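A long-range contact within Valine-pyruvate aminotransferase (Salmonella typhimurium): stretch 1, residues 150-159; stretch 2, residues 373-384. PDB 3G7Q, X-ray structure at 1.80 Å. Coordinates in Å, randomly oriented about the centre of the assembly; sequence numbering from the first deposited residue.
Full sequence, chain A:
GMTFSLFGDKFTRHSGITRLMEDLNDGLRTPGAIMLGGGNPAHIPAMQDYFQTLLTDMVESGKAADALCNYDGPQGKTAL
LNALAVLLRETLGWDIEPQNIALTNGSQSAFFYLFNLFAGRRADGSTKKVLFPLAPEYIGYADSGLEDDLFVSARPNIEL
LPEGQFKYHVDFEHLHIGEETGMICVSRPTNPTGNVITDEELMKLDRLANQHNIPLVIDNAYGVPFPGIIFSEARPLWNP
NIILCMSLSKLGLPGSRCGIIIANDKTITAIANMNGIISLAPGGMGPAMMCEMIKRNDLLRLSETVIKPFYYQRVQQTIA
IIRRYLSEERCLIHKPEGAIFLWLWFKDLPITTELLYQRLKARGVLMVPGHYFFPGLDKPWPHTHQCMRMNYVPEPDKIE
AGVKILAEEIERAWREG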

# COMPACT_ATOMS: atom_id res chain seq x y z
N LEU A 150 -14.67 -9.95 -15.00
CA LEU A 150 -15.31 -9.16 -13.94
C LEU A 150 -15.75 -7.77 -14.38
O LEU A 150 -16.62 -7.19 -13.73
CB LEU A 150 -14.37 -9.01 -12.75
N PHE A 151 -15.14 -7.22 -15.42
CA PHE A 151 -15.48 -5.89 -15.93
C PHE A 151 -16.37 -5.93 -17.15
O PHE A 151 -16.13 -6.72 -18.07
CB PHE A 151 -14.24 -5.11 -16.35
CG PHE A 151 -13.24 -4.85 -15.26
CD1 PHE A 151 -13.64 -4.53 -13.97
CD2 PHE A 151 -11.89 -4.81 -15.56
CE1 PHE A 151 -12.71 -4.26 -12.98
CE2 PHE A 151 -10.95 -4.53 -14.57
CZ PHE A 151 -11.37 -4.26 -13.28
N VAL A 152 -17.37 -5.05 -17.18
CA VAL A 152 -18.24 -4.88 -18.33
C VAL A 152 -18.26 -3.39 -18.68
O VAL A 152 -18.58 -2.58 -17.81
CB VAL A 152 -19.68 -5.33 -18.08
CG1 VAL A 152 -20.53 -5.02 -19.30
CG2 VAL A 152 -19.73 -6.81 -17.74
N SER A 153 -17.88 -3.06 -19.91
CA SER A 153 -17.84 -1.68 -20.43
C SER A 153 -19.00 -1.50 -21.35
O SER A 153 -19.29 -2.37 -22.17
CB SER A 153 -16.60 -1.42 -21.27
OG SER A 153 -15.42 -1.32 -20.48
N ALA A 154 -19.69 -0.38 -21.23
CA ALA A 154 -20.78 -0.06 -22.12
C ALA A 154 -20.21 0.83 -23.22
O ALA A 154 -19.42 1.70 -22.92
CB ALA A 154 -21.87 0.67 -21.34
N ARG A 155 -20.57 0.60 -24.49
CA ARG A 155 -20.12 1.45 -25.57
C ARG A 155 -20.78 2.82 -25.44
O ARG A 155 -22.00 2.91 -25.36
CB ARG A 155 -20.52 0.87 -26.93
CG ARG A 155 -19.98 1.68 -28.08
CD ARG A 155 -20.48 1.26 -29.45
NE ARG A 155 -20.01 -0.07 -29.83
CZ ARG A 155 -20.18 -0.62 -31.03
NH1 ARG A 155 -20.74 0.05 -32.03
NH2 ARG A 155 -19.72 -1.84 -31.26
N PRO A 156 -20.00 3.91 -25.45
CA PRO A 156 -20.63 5.21 -25.35
C PRO A 156 -21.16 5.74 -26.69
O PRO A 156 -20.75 5.28 -27.77
CB PRO A 156 -19.45 6.07 -24.90
CG PRO A 156 -18.31 5.51 -25.65
CD PRO A 156 -18.54 4.01 -25.57
N ASN A 157 -22.08 6.70 -26.63
CA ASN A 157 -22.46 7.45 -27.82
C ASN A 157 -21.38 8.50 -28.02
O ASN A 157 -20.67 8.86 -27.07
CB ASN A 157 -23.80 8.15 -27.64
CG ASN A 157 -24.98 7.19 -27.68
OD1 ASN A 157 -24.92 6.14 -28.30
ND2 ASN A 157 -26.07 7.59 -27.04
N ILE A 158 -21.26 9.02 -29.24
CA ILE A 158 -20.28 10.06 -29.57
C ILE A 158 -20.99 11.30 -30.07
O ILE A 158 -21.83 11.21 -30.96
CB ILE A 158 -19.32 9.58 -30.63
CG1 ILE A 158 -18.48 8.42 -30.09
CG2 ILE A 158 -18.42 10.73 -31.15
CD1 ILE A 158 -17.61 7.72 -31.15
N GLU A 159 -20.69 12.45 -29.49
CA GLU A 159 -21.21 13.74 -29.93
C GLU A 159 -20.05 14.49 -30.57
O GLU A 159 -19.04 14.72 -29.91
CB GLU A 159 -21.68 14.54 -28.73
CG GLU A 159 -22.12 15.97 -29.06
CD GLU A 159 -22.50 16.80 -27.85
OE1 GLU A 159 -22.04 16.53 -26.70
OE2 GLU A 159 -23.22 17.80 -28.07
N PHE A 373 -8.14 0.75 -22.86
CA PHE A 373 -9.07 1.39 -21.93
C PHE A 373 -10.53 0.96 -22.08
O PHE A 373 -11.42 1.63 -21.54
CB PHE A 373 -8.97 2.91 -22.08
CG PHE A 373 -7.60 3.46 -21.81
CD1 PHE A 373 -6.66 3.58 -22.83
CD2 PHE A 373 -7.23 3.86 -20.53
CE1 PHE A 373 -5.38 4.09 -22.58
CE2 PHE A 373 -5.96 4.36 -20.28
CZ PHE A 373 -5.03 4.47 -21.31
N PHE A 374 -10.79 -0.10 -22.84
CA PHE A 374 -12.15 -0.58 -23.09
C PHE A 374 -12.34 -2.06 -22.76
O PHE A 374 -12.94 -2.79 -23.53
CB PHE A 374 -12.49 -0.44 -24.56
CG PHE A 374 -12.55 0.96 -25.06
CD1 PHE A 374 -11.44 1.55 -25.63
CD2 PHE A 374 -13.75 1.64 -25.08
CE1 PHE A 374 -11.50 2.81 -26.12
CE2 PHE A 374 -13.81 2.92 -25.58
CZ PHE A 374 -12.69 3.51 -26.12
N PRO A 375 -11.87 -2.52 -21.61
CA PRO A 375 -12.09 -3.95 -21.40
C PRO A 375 -13.55 -4.29 -21.12
O PRO A 375 -14.28 -3.51 -20.52
CB PRO A 375 -11.26 -4.24 -20.15
CG PRO A 375 -11.32 -2.95 -19.38
CD PRO A 375 -11.21 -1.88 -20.46
N GLY A 376 -13.97 -5.46 -21.57
CA GLY A 376 -15.30 -5.94 -21.29
C GLY A 376 -16.45 -5.39 -22.11
O GLY A 376 -17.58 -5.41 -21.63
N LEU A 377 -16.18 -4.87 -23.30
CA LEU A 377 -17.26 -4.43 -24.19
C LEU A 377 -18.07 -5.62 -24.61
O LEU A 377 -17.49 -6.65 -24.89
CB LEU A 377 -16.74 -3.78 -25.46
CG LEU A 377 -16.23 -2.36 -25.43
CD1 LEU A 377 -15.56 -2.01 -26.75
CD2 LEU A 377 -17.39 -1.40 -25.11
N ASP A 378 -19.38 -5.47 -24.72
CA ASP A 378 -20.23 -6.58 -25.16
C ASP A 378 -19.89 -6.98 -26.59
O ASP A 378 -19.99 -8.15 -26.94
CB ASP A 378 -21.72 -6.21 -25.07
N LYS A 379 -19.51 -6.00 -27.41
CA LYS A 379 -19.20 -6.25 -28.81
C LYS A 379 -17.92 -5.53 -29.21
O LYS A 379 -17.63 -4.45 -28.70
CB LYS A 379 -20.35 -5.77 -29.70
CG LYS A 379 -21.63 -6.57 -29.53
N PRO A 380 -17.14 -6.12 -30.11
CA PRO A 380 -15.93 -5.43 -30.56
C PRO A 380 -16.30 -4.13 -31.26
O PRO A 380 -17.40 -4.04 -31.82
CB PRO A 380 -15.32 -6.43 -31.56
CG PRO A 380 -15.84 -7.72 -31.17
CD PRO A 380 -17.25 -7.45 -30.74
N TRP A 381 -15.40 -3.16 -31.28
CA TRP A 381 -15.67 -1.85 -31.84
C TRP A 381 -14.40 -1.30 -32.47
O TRP A 381 -13.43 -1.06 -31.76
CB TRP A 381 -16.14 -0.94 -30.70
CG TRP A 381 -16.69 0.37 -31.09
CD1 TRP A 381 -17.34 0.68 -32.23
CD2 TRP A 381 -16.76 1.53 -30.25
NE1 TRP A 381 -17.77 1.99 -32.18
CE2 TRP A 381 -17.45 2.52 -30.97
CE3 TRP A 381 -16.28 1.83 -28.96
CZ2 TRP A 381 -17.67 3.82 -30.45
CZ3 TRP A 381 -16.50 3.11 -28.43
CH2 TRP A 381 -17.20 4.08 -29.18
N PRO A 382 -14.37 -1.18 -33.81
CA PRO A 382 -13.15 -0.71 -34.48
C PRO A 382 -12.62 0.61 -33.93
O PRO A 382 -11.40 0.85 -33.88
CB PRO A 382 -13.59 -0.58 -35.95
CG PRO A 382 -14.64 -1.63 -36.11
CD PRO A 382 -15.41 -1.54 -34.80
N HIS A 383 -13.53 1.47 -33.52
CA HIS A 383 -13.17 2.73 -32.87
C HIS A 383 -12.08 2.61 -31.81
O HIS A 383 -11.21 3.48 -31.72
CB HIS A 383 -14.42 3.31 -32.21
CG HIS A 383 -14.18 4.60 -31.49
ND1 HIS A 383 -14.18 5.82 -32.13
CD2 HIS A 383 -14.03 4.87 -30.17
CE1 HIS A 383 -13.99 6.78 -31.24
NE2 HIS A 383 -13.90 6.23 -30.04
N THR A 384 -12.09 1.55 -31.02
CA THR A 384 -11.09 1.39 -29.95
C THR A 384 -9.68 1.30 -30.51
O THR A 384 -8.72 1.59 -29.80
CB THR A 384 -11.37 0.19 -29.05
OG1 THR A 384 -11.12 -1.05 -29.73
CG2 THR A 384 -12.83 0.23 -28.53
O HOH W 1 -13.44 0.94 -19.89
O HOH W 2 -20.80 -3.22 -24.22
O HOH W 3 -18.99 -2.13 -28.48

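Two stretches whose touching residues lie at least 221 positions apart in sequence meet in a mixed contact: a short strand is hydrogen-bonded to a turn at one end, and an arginine lies flat on a tryptophan at the other, with three waters bridging the stretches. The type II turn from Phe-374 to Leu-377 presents its backbone to strand 151-153, where Ser-153 bonds twice: its N donates to Gly-376 O (2.9 Å, nearly straight), and its OG donates to Pro-375 O at a very short 2.5 Å. Gly-376, at positive phi, lets the two backbones come close: its CA sits 3.4 Å from Phe-151 O, and a CB there would clash with that oxygen. Beside the turn, Phe-151 CD2 meets Pro-375 CG at 4.3 Å. Water 1 links Ser-153 OG to Phe-373 O; water 2 donates to Ser-153 O and accepts from Asp-378 N, atoms too far apart (4.0 Å) to bond directly. Farther along, the Arg-155 guanidinium stacks on Trp-381, planes 7° apart, its CZ 3.6 Å from the five-membered ring centroid, so charge faces pi electrons. Arg-155 CG covers the six-membered ring, and water 3 joins Arg-155 NE to Lys-379 O. Apolar contacts extend the patch: Pro-156 CD lies 3.6 Å from Trp-381 CZ3, while Ile-158 CD1 reaches Trp-381 CZ2 (4.0 Å) and rests over the face of the His-383 ring.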